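Local coordinates for tRNA nucleotidyl transferase-related protein (Thermotoga maritima, PDB 3H38) that probably acts, as the C-terminal part of a longer protein, as a class II CCA-adding enzyme that joins nucleotides from CTP and ATP to the 3' end of tRNA, at residues S233-A238 against T250-S255; Q219-I224 against H245-T250; R177-I182 against F240-H245. All blocks are in the same frame, centred on the assembly; numbering follows the deposited sequence.

Contact 1: residues S233-A238 against T250-S255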
loop_
_atom_site.group_PDB
_atom_site.type_symbol
_atom_site.label_atom_id
_atom_site.label_comp_id
_atom_site.label_asym_id
_atom_site.label_seq_id
_atom_site.Cartn_x
_atom_site.Cartn_y
_atom_site.Cartn_z
ATOM N N SER A 233 10.015 -6.689 2.477
ATOM C CA SER A 233 10.160 -5.269 2.816
ATOM C C SER A 233 10.114 -5.094 4.329
ATOM O O SER A 233 10.984 -4.465 4.948
ATOM C CB SER A 233 9.005 -4.472 2.216
ATOM O OG SER A 233 9.105 -4.372 0.812
ATOM N N ILE A 234 9.078 -5.677 4.914
ATOM C CA ILE A 234 8.918 -5.727 6.347
ATOM C C ILE A 234 10.164 -6.295 7.032
ATOM O O ILE A 234 10.651 -5.740 8.020
ATOM C CB ILE A 234 7.693 -6.545 6.697
ATOM C CG1 ILE A 234 6.432 -5.802 6.221
ATOM C CG2 ILE A 234 7.662 -6.832 8.189
ATOM C CD1 ILE A 234 5.130 -6.538 6.588
ATOM N N ARG A 235 10.725 -7.360 6.482
ATOM C CA ARG A 235 11.888 -7.957 7.141
ATOM C C ARG A 235 13.053 -7.043 6.934
ATOM O O ARG A 235 13.968 -6.977 7.747
ATOM C CB ARG A 235 12.165 -9.365 6.622
ATOM C CG ARG A 235 10.973 -10.288 6.864
ATOM C CD ARG A 235 11.166 -11.622 6.191
ATOM N NE ARG A 235 10.543 -12.714 6.934
ATOM C CZ ARG A 235 10.085 -13.829 6.365
ATOM N NH1 ARG A 235 9.513 -14.813 7.101
ATOM N NH2 ARG A 235 10.181 -13.941 5.044
ATOM N N ARG A 236 12.992 -6.291 5.847
ATOM C CA ARG A 236 14.062 -5.358 5.541
ATOM C C ARG A 236 14.012 -4.183 6.522
ATOM O O ARG A 236 15.040 -3.754 7.034
ATOM C CB ARG A 236 13.969 -4.909 4.076
ATOM C CG ARG A 236 15.165 -4.121 3.596
ATOM C CD ARG A 236 16.500 -4.825 3.835
ATOM N NE ARG A 236 17.456 -4.401 2.824
ATOM C CZ ARG A 236 18.776 -4.392 2.960
ATOM N NH1 ARG A 236 19.532 -3.978 1.956
ATOM N NH2 ARG A 236 19.347 -4.781 4.084
ATOM N N MET A 237 12.808 -3.684 6.801
ATOM C CA MET A 237 12.609 -2.622 7.797
ATOM C C MET A 237 13.172 -3.074 9.131
ATOM O O MET A 237 13.869 -2.341 9.808
ATOM C CB MET A 237 11.113 -2.328 7.967
ATOM C CG MET A 237 10.497 -1.576 6.762
ATOM S SD MET A 237 8.677 -1.351 6.793
ATOM C CE MET A 237 8.180 -2.534 5.542
ATOM N N ALA A 238 12.865 -4.311 9.503
ATOM C CA ALA A 238 13.315 -4.825 10.766
ATOM C C ALA A 238 14.840 -4.927 10.733
ATOM O O ALA A 238 15.515 -4.474 11.647
ATOM C CB ALA A 238 12.661 -6.145 11.040
ATOM N N THR A 250 6.451 -1.896 19.519
ATOM C CA THR A 250 6.506 -3.157 18.774
ATOM C C THR A 250 7.950 -3.627 18.535
ATOM O O THR A 250 8.824 -2.878 18.051
ATOM C CB THR A 250 5.717 -3.178 17.409
ATOM O OG1 THR A 250 6.630 -3.099 16.321
ATOM C CG2 THR A 250 4.670 -2.085 17.282
ATOM N N TYR A 251 8.170 -4.889 18.881
ATOM C CA TYR A 251 9.458 -5.545 18.742
ATOM C C TYR A 251 9.285 -6.644 17.716
ATOM O O TYR A 251 8.447 -7.547 17.895
ATOM C CB TYR A 251 9.892 -6.115 20.100
ATOM C CG TYR A 251 9.693 -5.088 21.171
ATOM C CD1 TYR A 251 10.631 -4.075 21.375
ATOM C CD2 TYR A 251 8.534 -5.082 21.939
ATOM C CE1 TYR A 251 10.436 -3.100 22.339
ATOM C CE2 TYR A 251 8.324 -4.109 22.913
ATOM C CZ TYR A 251 9.278 -3.121 23.108
ATOM O OH TYR A 251 9.067 -2.162 24.078
ATOM N N TYR A 252 10.048 -6.550 16.624
ATOM C CA TYR A 252 9.957 -7.552 15.575
ATOM C C TYR A 252 10.838 -8.741 15.909
ATOM O O TYR A 252 12.057 -8.669 15.754
ATOM C CB TYR A 252 10.395 -6.997 14.239
ATOM C CG TYR A 252 9.865 -7.822 13.080
ATOM C CD1 TYR A 252 8.525 -7.715 12.693
ATOM C CD2 TYR A 252 10.679 -8.735 12.404
ATOM C CE1 TYR A 252 8.013 -8.454 11.648
ATOM C CE2 TYR A 252 10.170 -9.495 11.328
ATOM C CZ TYR A 252 8.838 -9.337 10.961
ATOM O OH TYR A 252 8.303 -10.050 9.919
ATOM N N THR A 253 10.219 -9.823 16.357
ATOM C CA THR A 253 10.955 -10.989 16.852
ATOM C C THR A 253 10.727 -12.166 15.908
ATOM O O THR A 253 9.907 -12.086 14.998
ATOM C CB THR A 253 10.445 -11.412 18.261
ATOM O OG1 THR A 253 9.014 -11.478 18.236
ATOM C CG2 THR A 253 10.885 -10.414 19.354
ATOM N N PRO A 254 11.448 -13.275 16.126
ATOM C CA PRO A 254 11.116 -14.491 15.368
ATOM C C PRO A 254 9.662 -14.907 15.560
ATOM O O PRO A 254 9.031 -15.412 14.630
ATOM C CB PRO A 254 12.087 -15.512 15.924
ATOM C CG PRO A 254 13.320 -14.645 16.297
ATOM C CD PRO A 254 12.696 -13.425 16.902
ATOM N N SER A 255 9.121 -14.630 16.734
ATOM C CA SER A 255 7.693 -14.817 17.007
ATOM C C SER A 255 6.818 -13.908 16.142
ATOM O O SER A 255 5.811 -14.336 15.571
ATOM C CB SER A 255 7.416 -14.556 18.498
ATOM O OG SER A 255 6.037 -14.561 18.791
#
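Arg-235 and Tyr-252 meet across this contact and turn their polar ends to the same acceptor, OD2 of Asp-257, which lies in the first turn of helix 254-274, just beyond the two segments. To that aspartate the arginine offers NE in a salt bridge and the tyrosine its phenol OH in a hydrogen bond, so two groups from different parts of the chain grip one carboxylate oxygen. Between themselves they touch lightly, CG of Arg-235 standing 4.1 Å from OH of Tyr-252, with guanidinium and ring planes 81° apart. The loop between helices 242-246 and 254-274 lies here against helix 230-239, in the mainly helical region of the chain that probably takes part in RNA binding. The rest of the ring works as an apolar wedge. With CG anti to the backbone N (chi1 -160°), it leans from its loop onto helix 230-239, where CB of Ala-238 comes within 3.5 Å of CD2 of Tyr-252. A phenylalanine in place of Tyr-252 would probably leave Asp-257 with the arginine but without its hydroxyl mate, and the ring end less firmly fixed. One turn before Ala-238, CG2 of Ile-234, whose side chain crosses the tyrosine at about a right angle, reaches CE1 of Tyr-252 at 3.8 Å. Ile-243 and Met-260 also pack on the ring.

Contact 2: residues Q219-I224 against H245-T250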
loop_
_atom_site.group_PDB
_atom_site.type_symbol
_atom_site.label_atom_id
_atom_site.label_comp_id
_atom_site.label_asym_id
_atom_site.label_seq_id
_atom_site.Cartn_x
_atom_site.Cartn_y
_atom_site.Cartn_z
ATOM N N GLN A 219 1.387 6.751 4.438
ATOM C CA GLN A 219 1.130 6.601 3.041
ATOM C C GLN A 219 2.241 5.826 2.346
ATOM O O GLN A 219 1.973 5.054 1.421
ATOM C CB GLN A 219 0.913 7.951 2.371
ATOM C CG GLN A 219 0.589 7.764 0.902
ATOM C CD GLN A 219 1.337 8.732 0.013
ATOM O OE1 GLN A 219 2.361 8.380 -0.596
ATOM N NE2 GLN A 219 0.839 9.969 -0.065
ATOM N N GLU A 220 3.486 6.021 2.773
ATOM C CA GLU A 220 4.575 5.240 2.196
ATOM C C GLU A 220 4.454 3.790 2.685
ATOM O O GLU A 220 4.876 2.841 2.017
ATOM C CB GLU A 220 5.938 5.842 2.546
ATOM C CG GLU A 220 6.259 7.160 1.806
ATOM C CD GLU A 220 6.178 7.059 0.274
ATOM O OE1 GLU A 220 6.584 6.025 -0.281
ATOM O OE2 GLU A 220 5.707 8.019 -0.380
ATOM N N LEU A 221 3.844 3.628 3.852
ATOM C CA LEU A 221 3.594 2.302 4.385
ATOM C C LEU A 221 2.548 1.561 3.577
ATOM O O LEU A 221 2.767 0.415 3.210
ATOM C CB LEU A 221 3.181 2.373 5.851
ATOM C CG LEU A 221 4.095 1.718 6.894
ATOM C CD1 LEU A 221 5.457 1.335 6.341
ATOM C CD2 LEU A 221 4.240 2.615 8.131
ATOM N N GLU A 222 1.410 2.194 3.303
ATOM C CA GLU A 222 0.389 1.503 2.519
ATOM C C GLU A 222 1.001 1.108 1.180
ATOM O O GLU A 222 0.753 0.025 0.640
ATOM C CB GLU A 222 -0.861 2.372 2.346
ATOM C CG GLU A 222 -1.711 2.469 3.608
ATOM C CD GLU A 222 -2.328 3.841 3.832
ATOM O OE1 GLU A 222 -1.800 4.849 3.291
ATOM O OE2 GLU A 222 -3.338 3.917 4.573
ATOM N N LYS A 223 1.815 1.979 0.641
ATOM C CA LYS A 223 2.432 1.759 -0.637
ATOM C C LYS A 223 3.353 0.570 -0.640
ATOM O O LYS A 223 3.274 -0.251 -1.506
ATOM C CB LYS A 223 3.213 2.992 -1.023
ATOM C CG LYS A 223 2.865 3.617 -2.299
ATOM C CD LYS A 223 3.156 5.054 -2.118
ATOM C CE LYS A 223 2.995 5.853 -3.348
ATOM N NZ LYS A 223 3.602 7.190 -3.116
ATOM N N ILE A 224 4.192 0.456 0.362
ATOM C CA ILE A 224 4.904 -0.804 0.597
ATOM C C ILE A 224 3.953 -2.017 0.617
ATOM O O ILE A 224 4.226 -3.042 -0.013
ATOM C CB ILE A 224 5.680 -0.800 1.915
ATOM C CG1 ILE A 224 7.073 -0.213 1.699
ATOM C CG2 ILE A 224 5.808 -2.224 2.444
ATOM C CD1 ILE A 224 7.762 0.143 2.989
ATOM N N HIS A 245 11.136 2.380 15.380
ATOM C CA HIS A 245 11.040 3.837 15.275
ATOM C C HIS A 245 9.717 4.269 14.674
ATOM O O HIS A 245 9.324 5.429 14.793
ATOM C CB HIS A 245 12.157 4.413 14.430
ATOM C CG HIS A 245 13.489 4.387 15.102
ATOM N ND1 HIS A 245 13.842 5.290 16.073
ATOM C CD2 HIS A 245 14.562 3.579 14.915
ATOM C CE1 HIS A 245 15.084 5.037 16.473
ATOM N NE2 HIS A 245 15.536 4.003 15.787
ATOM N N LEU A 246 9.030 3.359 14.001
ATOM C CA LEU A 246 7.674 3.684 13.569
ATOM C C LEU A 246 6.673 3.426 14.713
ATOM O O LEU A 246 5.750 4.218 14.946
ATOM C CB LEU A 246 7.285 2.912 12.295
ATOM C CG LEU A 246 8.155 3.138 11.059
ATOM C CD1 LEU A 246 7.577 2.431 9.843
ATOM C CD2 LEU A 246 8.307 4.642 10.778
ATOM N N PHE A 247 6.886 2.323 15.427
ATOM C CA PHE A 247 5.993 1.880 16.505
ATOM C C PHE A 247 6.847 1.462 17.684
ATOM O O PHE A 247 7.434 0.385 17.685
ATOM C CB PHE A 247 5.126 0.704 16.059
ATOM C CG PHE A 247 4.568 0.870 14.691
ATOM C CD1 PHE A 247 5.220 0.336 13.601
ATOM C CD2 PHE A 247 3.423 1.623 14.486
ATOM C CE1 PHE A 247 4.720 0.526 12.321
ATOM C CE2 PHE A 247 2.921 1.823 13.216
ATOM C CZ PHE A 247 3.566 1.265 12.126
ATOM N N PRO A 248 6.899 2.324 18.699
ATOM C CA PRO A 248 7.887 2.322 19.779
ATOM C C PRO A 248 7.658 1.197 20.781
ATOM O O PRO A 248 8.512 0.935 21.623
ATOM C CB PRO A 248 7.662 3.687 20.455
ATOM C CG PRO A 248 6.666 4.435 19.552
ATOM C CD PRO A 248 5.879 3.364 18.891
ATOM N N LYS A 249 6.499 0.559 20.707
ATOM C CA LYS A 249 6.210 -0.581 21.562
ATOM C C LYS A 249 6.171 -1.911 20.818
ATOM O O LYS A 249 5.868 -2.943 21.417
ATOM C CB LYS A 249 4.894 -0.379 22.307
ATOM C CG LYS A 249 5.082 -0.042 23.758
ATOM C CD LYS A 249 5.624 1.343 23.935
ATOM C CE LYS A 249 6.087 1.543 25.365
ATOM N NZ LYS A 249 6.308 2.985 25.663
ATOM N N THR A 250 6.451 -1.896 19.519
ATOM C CA THR A 250 6.506 -3.157 18.774
ATOM C C THR A 250 7.950 -3.627 18.535
ATOM O O THR A 250 8.824 -2.878 18.051
ATOM C CB THR A 250 5.717 -3.178 17.409
ATOM O OG1 THR A 250 6.630 -3.099 16.321
ATOM C CG2 THR A 250 4.670 -2.085 17.282
#
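Leu-221 and Leu-246 stand on backbones held well apart, their CA atoms 10.1 Å from each other, and long side chains bridge the distance. This is apolar packing between helix 214-225 and the C-terminal end of helix 242-246, in the helical, probably RNA-binding region of the enzyme. At Phe-247 the chain leaves helical geometry and folds into a type I beta turn closed by N of Thr-250 on O of Phe-247 (3.1 Å). The two leucines meet tip to tip, CD2 of Leu-221 lying 3.8 Å from CD1 of Leu-246. The torsions of Leu-221 (chi1 -117°, chi2 12°) lie away from the staggered values and carry CD2 to this position. Beyond the contact, the Phe-247 ring meets those of Phe-287 and Tyr-303, and Tyr-303 also holds O of Leu-246 through its hydroxyl. Helix 214-225 turns a charged face to the nucleotide site: Glu-220 forms salt bridges with Arg-180 and Arg-183, both known to bind CTP and ATP, which is consistent with its helping to position these arginines. On the apolar face one branch of Leu-221 serves both its neighbours, for the methyl that touches Leu-246 also approaches the phenylalanine ring obliquely, with CD2 of Leu-221 at 4.3 Å from CZ of Phe-247.

Contact 3: residues R177-I182 against F240-H245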
loop_
_atom_site.group_PDB
_atom_site.type_symbol
_atom_site.label_atom_id
_atom_site.label_comp_id
_atom_site.label_asym_id
_atom_site.label_seq_id
_atom_site.Cartn_x
_atom_site.Cartn_y
_atom_site.Cartn_z
ATOM N N ARG A 177 11.874 8.628 2.447
ATOM C CA ARG A 177 12.685 7.896 1.494
ATOM C C ARG A 177 13.347 6.689 2.121
ATOM O O ARG A 177 13.922 5.830 1.420
ATOM C CB ARG A 177 13.767 8.810 0.913
ATOM C CG ARG A 177 13.274 9.776 -0.160
ATOM C CD ARG A 177 14.221 10.998 -0.313
ATOM N NE ARG A 177 13.528 12.077 -1.004
ATOM C CZ ARG A 177 13.984 13.312 -1.185
ATOM N NH1 ARG A 177 15.178 13.688 -0.731
ATOM N NH2 ARG A 177 13.224 14.172 -1.841
ATOM N N ILE A 178 13.285 6.621 3.446
ATOM C CA ILE A 178 13.826 5.465 4.139
ATOM C C ILE A 178 12.967 4.252 3.759
ATOM O O ILE A 178 13.497 3.204 3.429
ATOM C CB ILE A 178 13.886 5.682 5.654
ATOM C CG1 ILE A 178 15.033 6.643 6.002
ATOM C CG2 ILE A 178 14.031 4.326 6.394
ATOM C CD1 ILE A 178 14.959 7.190 7.424
ATOM N N LEU A 179 11.644 4.430 3.771
ATOM C CA LEU A 179 10.690 3.371 3.448
ATOM C C LEU A 179 10.654 3.149 1.935
ATOM O O LEU A 179 10.620 1.996 1.477
ATOM C CB LEU A 179 9.293 3.694 4.013
ATOM C CG LEU A 179 9.190 3.763 5.562
ATOM C CD1 LEU A 179 7.886 4.350 6.071
ATOM C CD2 LEU A 179 9.352 2.374 6.169
ATOM N N ARG A 180 10.708 4.247 1.170
ATOM C CA ARG A 180 10.715 4.182 -0.295
ATOM C C ARG A 180 11.901 3.409 -0.859
ATOM O O ARG A 180 11.756 2.679 -1.859
ATOM C CB ARG A 180 10.684 5.576 -0.912
ATOM C CG ARG A 180 9.383 6.326 -0.691
ATOM C CD ARG A 180 9.510 7.762 -1.085
ATOM N NE ARG A 180 9.749 7.862 -2.510
ATOM C CZ ARG A 180 8.775 7.923 -3.409
ATOM N NH1 ARG A 180 9.062 7.997 -4.714
ATOM N NH2 ARG A 180 7.511 7.926 -2.994
ATOM N N ALA A 181 13.066 3.563 -0.225
ATOM C CA ALA A 181 14.259 2.826 -0.657
ATOM C C ALA A 181 14.041 1.324 -0.530
ATOM O O ALA A 181 14.272 0.564 -1.462
ATOM C CB ALA A 181 15.490 3.263 0.121
ATOM N N ILE A 182 13.565 0.890 0.624
ATOM C CA ILE A 182 13.270 -0.518 0.788
ATOM C C ILE A 182 12.260 -0.951 -0.268
ATOM O O ILE A 182 12.455 -1.983 -0.932
ATOM C CB ILE A 182 12.753 -0.805 2.215
ATOM C CG1 ILE A 182 13.894 -0.646 3.224
ATOM C CG2 ILE A 182 12.113 -2.180 2.309
ATOM C CD1 ILE A 182 13.446 -0.002 4.502
ATOM N N PHE A 240 16.708 -3.040 9.368
ATOM C CA PHE A 240 17.203 -1.670 9.516
ATOM C C PHE A 240 16.741 -0.991 10.798
ATOM O O PHE A 240 17.044 0.177 11.017
ATOM C CB PHE A 240 16.812 -0.803 8.312
ATOM C CG PHE A 240 17.701 -0.995 7.101
ATOM C CD1 PHE A 240 19.083 -1.012 7.230
ATOM C CD2 PHE A 240 17.153 -1.146 5.834
ATOM C CE1 PHE A 240 19.905 -1.168 6.115
ATOM C CE2 PHE A 240 17.962 -1.303 4.735
ATOM C CZ PHE A 240 19.348 -1.313 4.877
ATOM N N ASP A 241 16.000 -1.718 11.628
ATOM C CA ASP A 241 15.454 -1.165 12.869
ATOM C C ASP A 241 14.357 -0.138 12.670
ATOM O O ASP A 241 14.058 0.627 13.575
ATOM C CB ASP A 241 16.562 -0.554 13.724
ATOM C CG ASP A 241 17.466 -1.603 14.331
ATOM O OD1 ASP A 241 18.686 -1.356 14.453
ATOM O OD2 ASP A 241 16.954 -2.689 14.668
ATOM N N VAL A 242 13.746 -0.118 11.493
ATOM C CA VAL A 242 12.730 0.896 11.184
ATOM C C VAL A 242 11.452 0.683 11.983
ATOM O O VAL A 242 10.875 1.637 12.528
ATOM C CB VAL A 242 12.366 0.883 9.678
ATOM C CG1 VAL A 242 11.086 1.646 9.411
ATOM C CG2 VAL A 242 13.521 1.399 8.833
ATOM N N ILE A 243 11.004 -0.570 12.057
ATOM C CA ILE A 243 9.702 -0.834 12.652
ATOM C C ILE A 243 9.555 -0.205 14.033
ATOM O O ILE A 243 8.528 0.410 14.321
ATOM C CB ILE A 243 9.403 -2.315 12.802
ATOM C CG1 ILE A 243 9.534 -3.028 11.465
ATOM C CG2 ILE A 243 8.014 -2.483 13.408
ATOM C CD1 ILE A 243 9.359 -4.511 11.540
ATOM N N LYS A 244 10.569 -0.367 14.884
ATOM C CA LYS A 244 10.498 0.168 16.249
ATOM C C LYS A 244 10.450 1.710 16.310
ATOM O O LYS A 244 9.791 2.280 17.189
ATOM C CB LYS A 244 11.610 -0.408 17.144
ATOM C CG LYS A 244 12.811 0.507 17.402
ATOM C CD LYS A 244 14.040 0.164 16.536
ATOM C CE LYS A 244 15.211 -0.406 17.352
ATOM N NZ LYS A 244 15.144 -1.891 17.552
ATOM N N HIS A 245 11.136 2.380 15.380
ATOM C CA HIS A 245 11.040 3.837 15.275
ATOM C C HIS A 245 9.717 4.269 14.674
ATOM O O HIS A 245 9.324 5.429 14.793
ATOM C CB HIS A 245 12.157 4.413 14.430
ATOM C CG HIS A 245 13.489 4.387 15.102
ATOM N ND1 HIS A 245 13.842 5.290 16.073
ATOM C CD2 HIS A 245 14.562 3.579 14.915
ATOM C CE1 HIS A 245 15.084 5.037 16.473
ATOM N NE2 HIS A 245 15.536 4.003 15.787
#
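Val-242 drives a forked bump against helix 177-187, each branch finding its own partner. Its CG1, anti to the backbone N (chi1 165°), points to the tip of Leu-179, the two side chains meeting at a slant with CD2 of Leu-179 at 3.7 Å from CG1 of Val-242. The other branch turns to Ile-178: CG2 of Val-242 rests 3.8 Å from CG2 of Ile-178, the two side chains running alongside in opposite senses. The valine thus fits over two adjoining residues of the helix, and Met-237 and Leu-209 add further walls to its hollow. Phe-240 and Val-242 stand on either side of Asp-241, whose positive phi (70°) marks the Schellman motif ending helix 230-239; the sharp change of direction probably helps both side chains to face helix 177-187. That helix probably belongs to the neck, as in other class II CCA-adding enzymes. Its other flank carries Arg-177 and Arg-180, which bind CTP and ATP, and here Arg-180 NH1 forms a salt bridge with Asp-130, another nucleotide-binding residue. A second fit lies one turn along from Ile-178, where CD1 of Ile-182 comes to the edge of the Phe-240 ring, near its plane, at 4.1 Å from CD2 of Phe-240. Leu-200 and the side chain of Glu-197 also touch that ring.

How the contacts relate
Read from the N terminus, the chain passes 177-182, 219-224 and 233-238, then meets their partners in the same order, so all three loops cross and none encloses another. Contact 3 closes first and spans 57 intervening residues when the chain arrives at 240-245; contact 2 closes over 20 at 245-250, and contact 1 over 11 at 250-255. His-245 joins contact 3 to contact 2, and Thr-250 joins contact 2 to contact 1, making 240-255 one continuous second side. Met-237 packs on Ile-224, binding contact 1 to contact 2. Contacts 3 and 2 tie helices 177-187 and 214-225 to helix 242-246 and its flanks; contact 1 ties helix 230-239 to the loop leading into helix 254-274.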